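Local coordinates for 24-sterol C-methyltransferase (Haloferax volcanii, PDB 6F5Z) that probably transfers methyl groups from S-adenosylmethionine as the catalytic subunit of a holoenzyme with the Trm112 methyltransferase activator, at the interface of chains A and B. Coordinates in Å, arbitrary orientation; residue numbers count along the deposited sequence, not the author numbering. Chains: chain A, 24-sterol C-methyltransferase; chain B, UPF0434 family protein.

Contact 1: the interface of chains A and B. Residues chain A 97-100, 103; chain B 8-10.
A short antiparallel beta bridge, A:Phe99 opposite B:Leu9, joins a loop of the class I methyltransferase to the Trm112 activator just after its 3-10 helix 3-8. Two backbone hydrogen bonds fasten the bridge. The amide N of B:Cys10 reaches the carbonyl O of A:Pro98 at 2.9 Å, standing above the carbonyl plane, 61° out of it. Because this bond asks only for the carbonyl of A:Pro98, the missing amide hydrogen of a proline costs it nothing. The second bond runs the other way, from A:Asp100 N to B:Ile8 O, at 2.8 Å.

Side chains of opposite character flank the bridge. The ring of A:Phe99 lies alongside B:Leu9, both pointing the same way, with ring atom CE1 3.7 Å from methyl CD2. That leucine methyl rests by the CD1-CE1 side of the ring, a small apolar contact that suits a branched side chain beside a flat one. The ethyl arm of B:Ile8 (CG1-CD1) comes to the same ring, CD1 to A:Phe99 CD1 at 3.9 Å. B:Ile8 has CG1 between its own backbone N and carbonyl carbon (chi1 65°), which turns that branch towards A:Phe99 while CG2 rests on A:Ser103 CB at 3.7 Å. The beta-branched isoleucine thus serves two neighbours at once. A:Ser103 is small enough for that approach, and its hydroxyl OG is engaged within its own chain, donating to A:Asp100 O at 2.7 Å and so tying down the loop that carries the bridge.

The polar rim is formed by A:Asp100. Its carboxylate OD2 meets a water at 2.7 Å, and the same water lies 2.7 Å from B:Leu9 O, relaying the carboxylate to a partner carbonyl that it does not touch directly. B:Cys10 tucks its thiol sulphur against the A:Phe99 backbone, where a compact, weakly polar side chain can pack closely.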
ATOM      1  N   LEU A  97       9.428  13.197 -18.243  1.00 17.15           N
ATOM      2  CA  LEU A  97       9.325  13.978 -17.022  1.00 16.35           C
ATOM      3  C   LEU A  97      10.567  14.840 -16.822  1.00 17.35           C
ATOM      4  O   LEU A  97      11.688  14.333 -16.912  1.00 16.89           O
ATOM      5  CB  LEU A  97       9.058  13.060 -15.826  1.00 16.21           C
ATOM      6  CG  LEU A  97       7.800  12.166 -15.967  1.00 18.22           C
ATOM      7  CD1 LEU A  97       7.554  11.324 -14.741  1.00 18.73           C
ATOM      8  CD2 LEU A  97       6.554  13.008 -16.233  1.00 18.58           C
ATOM      9  N   PRO A  98      10.365  16.124 -16.487  1.00 16.57           N
ATOM     10  CA  PRO A  98      11.504  17.040 -16.358  1.00 15.57           C
ATOM     11  C   PRO A  98      12.136  17.057 -14.973  1.00 18.24           C
ATOM     12  O   PRO A  98      12.464  18.133 -14.447  1.00 16.94           O
ATOM     13  CB  PRO A  98      10.879  18.393 -16.726  1.00 17.26           C
ATOM     14  CG  PRO A  98       9.484  18.297 -16.082  1.00 20.17           C
ATOM     15  CD  PRO A  98       9.073  16.850 -16.414  1.00 17.63           C
ATOM     16  N   PHE A  99      12.323  15.863 -14.377  1.00 16.66           N
ATOM     17  CA  PHE A  99      12.969  15.741 -13.065  1.00 15.98           C
ATOM     18  C   PHE A  99      14.183  14.832 -13.140  1.00 17.62           C
ATOM     19  O   PHE A  99      14.193  13.844 -13.906  1.00 16.93           O
ATOM     20  CB  PHE A  99      11.990  15.155 -12.017  1.00 16.13           C
ATOM     21  CG  PHE A  99      10.771  16.008 -11.839  1.00 16.68           C
ATOM     22  CD1 PHE A  99      10.794  17.105 -10.984  1.00 18.89           C
ATOM     23  CD2 PHE A  99       9.605  15.727 -12.521  1.00 18.41           C
ATOM     24  CE1 PHE A  99       9.669  17.899 -10.833  1.00 20.04           C
ATOM     25  CE2 PHE A  99       8.481  16.549 -12.379  1.00 20.29           C
ATOM     26  CZ  PHE A  99       8.548  17.647 -11.565  1.00 18.63           C
ATOM     27  N   ASP A 100      15.191  15.138 -12.310  1.00 17.80           N
ATOM     28  CA  ASP A 100      16.390  14.326 -12.281  1.00 17.38           C
ATOM     29  C   ASP A 100      16.104  12.921 -11.780  1.00 17.55           C
ATOM     30  O   ASP A 100      15.113  12.676 -11.076  1.00 17.80           O
ATOM     31  CB  ASP A 100      17.426  14.917 -11.314  1.00 20.71           C
ATOM     32  CG  ASP A 100      18.086  16.199 -11.766  1.00 25.95           C
ATOM     33  OD1 ASP A 100      18.154  16.430 -12.982  1.00 27.59           O
ATOM     34  OD2 ASP A 100      18.522  16.974 -10.893  1.00 27.65           O
ATOM     35  N   SER A 103      15.157  11.851  -7.514  1.00 16.26           N
ATOM     36  CA  SER A 103      15.043  13.185  -6.924  1.00 16.68           C
ATOM     37  C   SER A 103      13.732  13.403  -6.179  1.00 18.45           C
ATOM     38  O   SER A 103      13.578  14.421  -5.495  1.00 19.42           O
ATOM     39  CB  SER A 103      15.154  14.236  -8.027  1.00 18.01           C
ATOM     40  OG  SER A 103      14.114  14.107  -8.984  1.00 18.33           O
TER
ATOM     41  N   ILE B   8      16.034  20.179  -8.869  1.00 18.25           N
ATOM     42  CA  ILE B   8      15.801  18.833  -9.389  1.00 18.08           C
ATOM     43  C   ILE B   8      15.188  18.824 -10.771  1.00 20.52           C
ATOM     44  O   ILE B   8      14.831  17.754 -11.270  1.00 19.08           O
ATOM     45  CB  ILE B   8      14.990  17.967  -8.405  1.00 19.39           C
ATOM     46  CG1 ILE B   8      13.566  18.525  -8.217  1.00 19.96           C
ATOM     47  CG2 ILE B   8      15.768  17.792  -7.089  1.00 20.72           C
ATOM     48  CD1 ILE B   8      12.575  17.524  -7.552  1.00 21.62           C
ATOM     49  N   LEU B   9      15.017  19.999 -11.390  1.00 17.06           N
ATOM     50  CA  LEU B   9      14.483  20.031 -12.737  1.00 15.90           C
ATOM     51  C   LEU B   9      15.573  19.739 -13.756  1.00 17.77           C
ATOM     52  O   LEU B   9      16.740  20.055 -13.523  1.00 19.50           O
ATOM     53  CB  LEU B   9      13.867  21.401 -13.045  1.00 16.51           C
ATOM     54  CG  LEU B   9      12.666  21.819 -12.176  1.00 19.98           C
ATOM     55  CD1 LEU B   9      12.186  23.219 -12.584  1.00 21.37           C
ATOM     56  CD2 LEU B   9      11.487  20.812 -12.306  1.00 20.11           C
ATOM     57  N   CYS B  10      15.183  19.162 -14.878  1.00 15.83           N
ATOM     58  CA  CYS B  10      16.113  18.894 -15.953  1.00 17.19           C
ATOM     59  C   CYS B  10      15.416  19.015 -17.273  1.00 17.72           C
ATOM     60  O   CYS B  10      14.188  19.108 -17.348  1.00 16.90           O
ATOM     61  CB  CYS B  10      16.751  17.524 -15.788  1.00 18.23           C
ATOM     62  SG  CYS B  10      15.564  16.172 -15.929  1.00 21.62           S
TER
HETATM   63  O   HOH W   1      18.965  19.309 -12.124  1.00 35.29           O

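Contact 2: the interface of chains A and B. Residues chain A 66, 90-92, 98-99; chain B 1, 9, 51, 53-54.
A:Val91 and B:Leu54 meet methyl to methyl, their side chains set at a slant, with A:Val91 CG1 3.7 Å from B:Leu54 CD1. CG1 is anti to the backbone N of A:Val91 (chi1 -163°), which directs it towards the leucine, while CG2 turns towards B:Pro51 O. The other leucine branch, CD2, lies over the backbone of A:Gly92, 3.9 Å from its CA; a glycine has no side chain to hold that methyl off. An alanine in place of B:Leu54 would probably leave A:Val91 CG1 and the A:Gly92 backbone without their apolar cover and open a gap at this end of the interface.

B:Leu53 points to the opposite flank and packs against A:Leu90 and A:Pro98. Its CD1 touches A:Leu90 CD1 at 3.8 Å, the two side chains crossing obliquely. Its CB sits against the pyrrolidine CB of A:Pro98 at 4.0 Å, where the rigid proline ring offers a fixed, smooth surface. A:Leu90 has CG between its backbone N and carbonyl carbon (chi1 65°), a less common leucine setting that carries its CD1 methyl to B:Leu53.

Farther along, the flexible chain of B:Met1 bends at its thioether and crosses A:Phe66 at about a right angle, CE lying 4.2 Å from ring atom CD2. The edge of A:Phe99 is turned to a face of that ring, CE1 3.6 Å above its plane near the rim.

Backbone bonds hold the leucines in register: A:Val91 N donates to B:Pro51 O at 2.9 Å, and B:Leu53 N donates to A:Val91 O at 2.8 Å. The site therefore places the activator's strand 50-51 and the loop after it beside the end of strand 87-91, an edge strand of the Rossmann-like methyltransferase sheet, with A:Phe66 contributed by strand 64-69.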
ATOM      1  N   PHE A  66       5.282  19.471  -6.585  1.00 15.04           N
ATOM      2  CA  PHE A  66       5.291  19.883  -7.993  1.00 14.89           C
ATOM      3  C   PHE A  66       4.032  19.329  -8.610  1.00 16.85           C
ATOM      4  O   PHE A  66       3.868  18.109  -8.636  1.00 17.22           O
ATOM      5  CB  PHE A  66       6.484  19.301  -8.737  1.00 16.87           C
ATOM      6  CG  PHE A  66       7.810  19.806  -8.231  1.00 17.81           C
ATOM      7  CD1 PHE A  66       8.416  19.221  -7.134  1.00 19.25           C
ATOM      8  CD2 PHE A  66       8.477  20.835  -8.892  1.00 17.59           C
ATOM      9  CE1 PHE A  66       9.678  19.653  -6.691  1.00 19.86           C
ATOM     10  CE2 PHE A  66       9.755  21.236  -8.481  1.00 19.78           C
ATOM     11  CZ  PHE A  66      10.319  20.689  -7.353  1.00 18.43           C
ATOM     12  N   LEU A  90       3.877  23.332 -12.938  1.00 14.08           N
ATOM     13  CA  LEU A  90       4.598  23.408 -14.194  1.00 14.29           C
ATOM     14  C   LEU A  90       3.823  22.699 -15.286  1.00 15.40           C
ATOM     15  O   LEU A  90       3.048  21.750 -15.022  1.00 14.92           O
ATOM     16  CB  LEU A  90       6.007  22.805 -14.065  1.00 14.77           C
ATOM     17  CG  LEU A  90       6.105  21.297 -13.766  1.00 18.33           C
ATOM     18  CD1 LEU A  90       7.465  20.758 -14.192  1.00 20.13           C
ATOM     19  CD2 LEU A  90       5.879  20.967 -12.248  1.00 18.32           C
ATOM     20  N   VAL A  91       4.049  23.154 -16.534  1.00 13.91           N
ATOM     21  CA  VAL A  91       3.487  22.477 -17.701  1.00 13.69           C
ATOM     22  C   VAL A  91       4.484  21.400 -18.089  1.00 16.65           C
ATOM     23  O   VAL A  91       5.700  21.659 -18.159  1.00 15.35           O
ATOM     24  CB  VAL A  91       3.203  23.435 -18.878  1.00 15.27           C
ATOM     25  CG1 VAL A  91       2.239  22.773 -19.874  1.00 15.78           C
ATOM     26  CG2 VAL A  91       2.637  24.779 -18.413  1.00 16.04           C
ATOM     27  N   GLY A  92       3.987  20.179 -18.326  1.00 14.33           N
ATOM     28  CA  GLY A  92       4.865  19.090 -18.695  1.00 14.00           C
ATOM     29  C   GLY A  92       4.074  17.929 -19.233  1.00 16.35           C
ATOM     30  O   GLY A  92       2.835  17.946 -19.196  1.00 17.08           O
ATOM     31  N   PRO A  98      10.365  16.124 -16.487  1.00 16.57           N
ATOM     32  CA  PRO A  98      11.504  17.040 -16.358  1.00 15.57           C
ATOM     33  C   PRO A  98      12.136  17.057 -14.973  1.00 18.24           C
ATOM     34  O   PRO A  98      12.464  18.133 -14.447  1.00 16.94           O
ATOM     35  CB  PRO A  98      10.879  18.393 -16.726  1.00 17.26           C
ATOM     36  CG  PRO A  98       9.484  18.297 -16.082  1.00 20.17           C
ATOM     37  CD  PRO A  98       9.073  16.850 -16.414  1.00 17.63           C
ATOM     38  N   PHE A  99      12.323  15.863 -14.377  1.00 16.66           N
ATOM     39  CA  PHE A  99      12.969  15.741 -13.065  1.00 15.98           C
ATOM     40  C   PHE A  99      14.183  14.832 -13.140  1.00 17.62           C
ATOM     41  O   PHE A  99      14.193  13.844 -13.906  1.00 16.93           O
ATOM     42  CB  PHE A  99      11.990  15.155 -12.017  1.00 16.13           C
ATOM     43  CG  PHE A  99      10.771  16.008 -11.839  1.00 16.68           C
ATOM     44  CD1 PHE A  99      10.794  17.105 -10.984  1.00 18.89           C
ATOM     45  CD2 PHE A  99       9.605  15.727 -12.521  1.00 18.41           C
ATOM     46  CE1 PHE A  99       9.669  17.899 -10.833  1.00 20.04           C
ATOM     47  CE2 PHE A  99       8.481  16.549 -12.379  1.00 20.29           C
ATOM     48  CZ  PHE A  99       8.548  17.647 -11.565  1.00 18.63           C
TER
ATOM     49  N   MET B   1       7.805  30.067  -9.629  1.00 16.23           N
ATOM     50  CA  MET B   1       8.307  28.872  -8.932  1.00 15.90           C
ATOM     51  C   MET B   1       9.539  29.280  -8.133  1.00 17.95           C
ATOM     52  O   MET B   1      10.381  30.016  -8.639  1.00 16.20           O
ATOM     53  CB  MET B   1       8.683  27.767  -9.941  1.00 17.23           C
ATOM     54  CG  MET B   1       9.324  26.538  -9.283  1.00 19.10           C
ATOM     55  SD  MET B   1       9.792  25.221 -10.446  1.00 20.99           S
ATOM     56  CE  MET B   1       8.130  24.489 -10.866  1.00 20.07           C
ATOM     57  N   LEU B   9      15.017  19.999 -11.390  1.00 17.06           N
ATOM     58  CA  LEU B   9      14.483  20.031 -12.737  1.00 15.90           C
ATOM     59  C   LEU B   9      15.573  19.739 -13.756  1.00 17.77           C
ATOM     60  O   LEU B   9      16.740  20.055 -13.523  1.00 19.50           O
ATOM     61  CB  LEU B   9      13.867  21.401 -13.045  1.00 16.51           C
ATOM     62  CG  LEU B   9      12.666  21.819 -12.176  1.00 19.98           C
ATOM     63  CD1 LEU B   9      12.186  23.219 -12.584  1.00 21.37           C
ATOM     64  CD2 LEU B   9      11.487  20.812 -12.306  1.00 20.11           C
ATOM     65  N   PRO B  51       6.887  27.355 -15.071  1.00 14.52           N
ATOM     66  CA  PRO B  51       7.732  26.899 -16.164  1.00 13.51           C
ATOM     67  C   PRO B  51       6.916  26.053 -17.137  1.00 16.98           C
ATOM     68  O   PRO B  51       6.114  25.198 -16.697  1.00 16.55           O
ATOM     69  CB  PRO B  51       8.786  26.025 -15.483  1.00 16.38           C
ATOM     70  CG  PRO B  51       8.672  26.343 -14.030  1.00 18.62           C
ATOM     71  CD  PRO B  51       7.256  26.705 -13.801  1.00 16.35           C
ATOM     72  N   LEU B  53       7.629  23.256 -19.366  1.00 15.02           N
ATOM     73  CA  LEU B  53       8.631  22.246 -19.632  1.00 15.61           C
ATOM     74  C   LEU B  53       8.102  21.157 -20.567  1.00 18.28           C
ATOM     75  O   LEU B  53       8.602  20.020 -20.528  1.00 17.55           O
ATOM     76  CB  LEU B  53       9.231  21.677 -18.335  1.00 16.23           C
ATOM     77  CG  LEU B  53      10.171  22.658 -17.634  1.00 17.13           C
ATOM     78  CD1 LEU B  53      10.244  22.404 -16.148  1.00 17.58           C
ATOM     79  CD2 LEU B  53      11.559  22.571 -18.204  1.00 18.38           C
ATOM     80  N   LEU B  54       7.123  21.519 -21.420  1.00 15.73           N
ATOM     81  CA  LEU B  54       6.702  20.601 -22.465  1.00 16.35           C
ATOM     82  C   LEU B  54       7.847  20.512 -23.464  1.00 21.17           C
ATOM     83  O   LEU B  54       8.482  21.534 -23.771  1.00 21.02           O
ATOM     84  CB  LEU B  54       5.478  21.119 -23.233  1.00 17.88           C
ATOM     85  CG  LEU B  54       4.160  21.052 -22.521  1.00 18.96           C
ATOM     86  CD1 LEU B  54       3.145  21.815 -23.298  1.00 19.46           C
ATOM     87  CD2 LEU B  54       3.694  19.589 -22.366  1.00 18.11           C
TER

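Contact 1 and contact 2 are adjoining parts of one interface, the centres of their C-alpha atoms about 8 Å apart. A:Pro98, A:Phe99 and B:Leu9 belong to both, so the apolar layer is continuous from one to the other. Each adds its own backbone pairing: contact 1 uses a loop of the methyltransferase and the segment following the activator's 3-10 helix 3-8, contact 2 the end of strand 87-91 and the segment around strand 50-51. Two separate stretches of each chain are thereby fixed together, which probably sets the relative orientation of catalytic subunit and activator in the holoenzyme.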